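PDB 6MJN: organic hydroperoxide resistance protein from Legionella pneumophila, which probably protects the bacterium from oxidative damage by reducing organic hydroperoxides through reactive cysteine chemistry, as in other members of the OsmC/Ohr family. Local coordinates for residues T110-Q114 against N115-A119; A39-R42 against E43-G46. All coordinates share one frame; numbering follows the deposited sequence.

Contact 1 (T110-Q114 against N115-A119)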
loop_
_atom_site.group_PDB
_atom_site.type_symbol
_atom_site.label_atom_id
_atom_site.label_comp_id
_atom_site.label_asym_id
_atom_site.label_seq_id
_atom_site.Cartn_x
_atom_site.Cartn_y
_atom_site.Cartn_z
ATOM N N THR B 110 -11.880 6.620 -21.339
ATOM C CA THR B 110 -12.281 7.238 -22.596
ATOM C C THR B 110 -12.112 6.233 -23.729
ATOM O O THR B 110 -11.106 5.524 -23.792
ATOM C CB THR B 110 -11.435 8.491 -22.903
ATOM O OG1 THR B 110 -11.274 9.272 -21.711
ATOM C CG2 THR B 110 -12.088 9.348 -23.984
ATOM N N GLY B 111 -13.091 6.188 -24.638
ATOM C CA GLY B 111 -12.971 5.418 -25.864
ATOM C C GLY B 111 -13.817 4.163 -25.929
ATOM O O GLY B 111 -13.832 3.504 -26.975
ATOM N N LEU B 112 -14.518 3.818 -24.856
ATOM C CA LEU B 112 -15.354 2.631 -24.791
ATOM C C LEU B 112 -16.768 3.030 -24.406
ATOM O O LEU B 112 -16.984 4.080 -23.786
ATOM C CB LEU B 112 -14.824 1.631 -23.759
ATOM C CG LEU B 112 -13.397 1.134 -23.966
ATOM C CD1 LEU B 112 -13.043 0.179 -22.834
ATOM C CD2 LEU B 112 -13.259 0.465 -25.303
ATOM N N ASN B 113 -17.737 2.186 -24.773
ATOM C CA ASN B 113 -19.071 2.412 -24.237
ATOM C C ASN B 113 -19.108 1.896 -22.787
ATOM O O ASN B 113 -18.156 1.269 -22.293
ATOM C CB ASN B 113 -20.157 1.821 -25.171
ATOM C CG ASN B 113 -20.136 0.288 -25.266
ATOM O OD1 ASN B 113 -20.116 -0.420 -24.259
ATOM N ND2 ASN B 113 -20.188 -0.223 -26.501
ATOM N N GLN B 114 -20.176 2.249 -22.066
ATOM C CA GLN B 114 -20.222 1.966 -20.629
ATOM C C GLN B 114 -20.069 0.469 -20.344
ATOM O O GLN B 114 -19.322 0.071 -19.439
ATOM C CB GLN B 114 -21.534 2.488 -20.036
ATOM C CG GLN B 114 -21.703 2.210 -18.541
ATOM C CD GLN B 114 -20.786 3.053 -17.684
ATOM O OE1 GLN B 114 -20.382 4.141 -18.082
ATOM N NE2 GLN B 114 -20.444 2.546 -16.493
ATOM N N ASN B 115 -20.748 -0.377 -21.115
ATOM C CA ASN B 115 -20.673 -1.818 -20.854
ATOM C C ASN B 115 -19.270 -2.365 -21.118
ATOM O O ASN B 115 -18.724 -3.119 -20.301
ATOM C CB ASN B 115 -21.723 -2.561 -21.684
ATOM C CG ASN B 115 -23.131 -2.394 -21.130
ATOM O OD1 ASN B 115 -23.315 -2.012 -19.973
ATOM N ND2 ASN B 115 -24.130 -2.687 -21.953
ATOM N N GLU B 116 -18.668 -1.994 -22.256
ATOM C CA GLU B 116 -17.281 -2.358 -22.541
ATOM C C GLU B 116 -16.350 -1.960 -21.411
ATOM O O GLU B 116 -15.445 -2.719 -21.041
ATOM C CB GLU B 116 -16.802 -1.687 -23.831
ATOM C CG GLU B 116 -17.388 -2.257 -25.106
ATOM C CD GLU B 116 -17.049 -1.412 -26.341
ATOM O OE1 GLU B 116 -16.755 -0.198 -26.194
ATOM O OE2 GLU B 116 -17.079 -1.965 -27.460
ATOM N N ALA B 117 -16.532 -0.754 -20.875
ATOM C CA ALA B 117 -15.665 -0.283 -19.805
ATOM C C ALA B 117 -15.868 -1.100 -18.534
ATOM O O ALA B 117 -14.902 -1.411 -17.832
ATOM C CB ALA B 117 -15.921 1.200 -19.537
ATOM N N GLU B 118 -17.117 -1.460 -18.226
ATOM C CA GLU B 118 -17.381 -2.255 -17.028
ATOM C C GLU B 118 -16.712 -3.618 -17.114
ATOM O O GLU B 118 -16.180 -4.119 -16.115
ATOM C CB GLU B 118 -18.887 -2.392 -16.800
ATOM C CG GLU B 118 -19.501 -1.036 -16.520
ATOM C CD GLU B 118 -20.983 -1.034 -16.290
ATOM O OE1 GLU B 118 -21.684 -1.959 -16.757
ATOM O OE2 GLU B 118 -21.441 -0.066 -15.653
ATOM N N ALA B 119 -16.722 -4.236 -18.297
ATOM C CA ALA B 119 -16.065 -5.533 -18.449
ATOM C C ALA B 119 -14.546 -5.408 -18.353
ATOM O O ALA B 119 -13.870 -6.298 -17.815
ATOM C CB ALA B 119 -16.468 -6.168 -19.781
#
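Asn113 has CG between its backbone N and carbonyl carbon (chi1 67°), which folds the amide forward over the first turn of the helix, while Glu116 sends its CG beside its own backbone N (chi1 -72°) and runs back, extended, to meet it. Each side chain bonds to the backbone N of the other residue. Asn113 OD1 accepts from Glu116 N at 2.9 Å in an almost straight bond, the donor tilted from the carbonyl plane; in return Asn113 N gives its hydrogen to Glu116 OE1, also at 2.9 Å, on the anti side and somewhat out of the carboxylate plane. The amide and carboxylate lie stacked, their planes 16° apart, with Asn113 ND2 3.4 Å from Glu116 CD. Leu112 packs beside this pair: its CB lies 3.6 Å from Glu116 OE1 and its CD1 touches the backbone of Ala117. The next residue after Asn113, Gln114, reaches one turn ahead: its NE2 donates to Glu118 OE2 at 2.9 Å, within the amide plane but from above the carboxylate plane. The same NE2 also donates to Val144 O, so two acceptors fix the amide and link the helix start to strand 140-146. Backbone bonding begins with Ala117 N to Asn113 O at 3.0 Å. Side chain to backbone in both directions, between the N-cap and the third residue after it, this is the capping box that opens helix 114-125.

Contact 2 (A39-R42 against E43-G46)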
loop_
_atom_site.group_PDB
_atom_site.type_symbol
_atom_site.label_atom_id
_atom_site.label_comp_id
_atom_site.label_asym_id
_atom_site.label_seq_id
_atom_site.Cartn_x
_atom_site.Cartn_y
_atom_site.Cartn_z
ATOM N N ALA B 39 2.588 12.161 9.210
ATOM C CA ALA B 39 1.887 12.769 10.331
ATOM C C ALA B 39 0.535 12.098 10.492
ATOM O O ALA B 39 -0.087 11.680 9.516
ATOM C CB ALA B 39 1.708 14.282 10.148
ATOM N N MET B 40 0.085 12.007 11.732
ATOM C CA MET B 40 -1.253 11.510 11.986
ATOM C C MET B 40 -2.274 12.545 11.522
ATOM O O MET B 40 -2.122 13.738 11.803
ATOM C CB MET B 40 -1.454 11.210 13.474
ATOM C CG MET B 40 -2.835 10.645 13.806
ATOM S SD MET B 40 -2.938 9.900 15.444
ATOM C CE MET B 40 -2.611 11.314 16.496
ATOM N N PRO B 41 -3.313 12.126 10.813
ATOM C CA PRO B 41 -4.281 13.093 10.285
ATOM C C PRO B 41 -5.058 13.820 11.375
ATOM O O PRO B 41 -5.239 13.325 12.491
ATOM C CB PRO B 41 -5.212 12.232 9.422
ATOM C CG PRO B 41 -4.969 10.834 9.838
ATOM C CD PRO B 41 -3.552 10.764 10.314
ATOM N N ARG B 42 -5.532 15.013 11.015
ATOM C CA ARG B 42 -6.351 15.805 11.924
ATOM C C ARG B 42 -7.586 15.036 12.370
ATOM O O ARG B 42 -8.031 15.188 13.514
ATOM C CB ARG B 42 -6.761 17.119 11.251
ATOM C CG ARG B 42 -5.598 18.007 10.816
ATOM C CD ARG B 42 -5.925 19.470 11.043
ATOM N NE ARG B 42 -5.969 19.797 12.468
ATOM C CZ ARG B 42 -6.792 20.691 13.004
ATOM N NH1 ARG B 42 -7.655 21.346 12.235
ATOM N NH2 ARG B 42 -6.762 20.927 14.312
ATOM N N GLU B 43 -8.139 14.197 11.489
ATOM C CA GLU B 43 -9.352 13.456 11.812
ATOM C C GLU B 43 -9.151 12.491 12.968
ATOM O O GLU B 43 -10.132 12.078 13.590
ATOM C CB GLU B 43 -9.849 12.689 10.583
ATOM C CG GLU B 43 -10.400 13.566 9.467
ATOM C CD GLU B 43 -9.349 13.951 8.445
ATOM O OE1 GLU B 43 -8.154 14.011 8.805
ATOM O OE2 GLU B 43 -9.720 14.182 7.275
ATOM N N LEU B 44 -7.909 12.107 13.264
ATOM C CA LEU B 44 -7.615 11.239 14.394
ATOM C C LEU B 44 -6.931 11.993 15.527
ATOM O O LEU B 44 -6.264 11.375 16.364
ATOM C CB LEU B 44 -6.746 10.059 13.956
ATOM C CG LEU B 44 -7.255 9.126 12.849
ATOM C CD1 LEU B 44 -6.220 8.049 12.532
ATOM C CD2 LEU B 44 -8.582 8.495 13.237
ATOM N N GLY B 45 -7.062 13.318 15.560
ATOM C CA GLY B 45 -6.419 14.105 16.590
ATOM C C GLY B 45 -4.965 14.435 16.342
ATOM O O GLY B 45 -4.306 14.958 17.247
ATOM N N GLY B 46 -4.440 14.143 15.148
ATOM C CA GLY B 46 -3.085 14.514 14.800
ATOM C C GLY B 46 -2.996 15.925 14.250
ATOM O O GLY B 46 -3.975 16.668 14.173
HETATM O O HOH W 1 -5.485 15.734 8.528
#
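Met40 lies over a Schellman motif, in which Gly46 N bonds to Pro41 O and, inside that wider link, Gly45 N bonds to Arg42 O; it follows a short 3-10 turn at Arg42 and Glu43. Met40 CB lies 3.9 Å from Gly46 CA. Met40 CG, anti to the backbone N, is 4.0 Å from Leu44 CB, and Met40 SD passes Leu44 O at 3.8 Å. The chain then bends at chi3 (63°), bringing Met40 CE to Gly46 N at 3.6 Å. The Pro41 ring and Leu44 lie side by side, pointing the same way, with Pro41 CG against Leu44 CD1; Leu12 and Tyr13 of the second subunit pack against Leu44 and Pro41, placing the turn at the dimer interface. Pro41 O also takes the beta-turn bond from Leu44 N, its two donors arriving from opposite faces of the carbonyl plane. Gly45 takes the positive phi (82°) that the Schellman motif requires and that suits glycine, while Gly46, lacking a side chain, brings its CA within 3.2 Å of Met40 O in a CA-H...O contact. A water accepts from Arg42 N and donates to Glu43 OE1 at 3.2 Å, bridging the backbone of one residue to the carboxylate of the next.

In the fold
From the N terminus, the antiparallel strands 13-20, 26-29 and 35-37 come first. Contact 2 then folds the chain back within the loop that leads to helix 53-76, where the Met40 backbone bonds to the Asn24 side chain, in the loop between strands 13-20 and 26-29, and to the Gly48 backbone. After that long helix and the hairpin of strands 82-93 and 99-110, contact 1 turns the chain into helix 114-125, against strand 140-146. The two closures come in series, neither enclosing nor crossing the other, on opposite sides of the chain's centre. The nearest atoms of contact 1 and contact 2 are about 29 Å apart. Contact 2 faces the second subunit; contact 1 touches its own chain alone within the dimer.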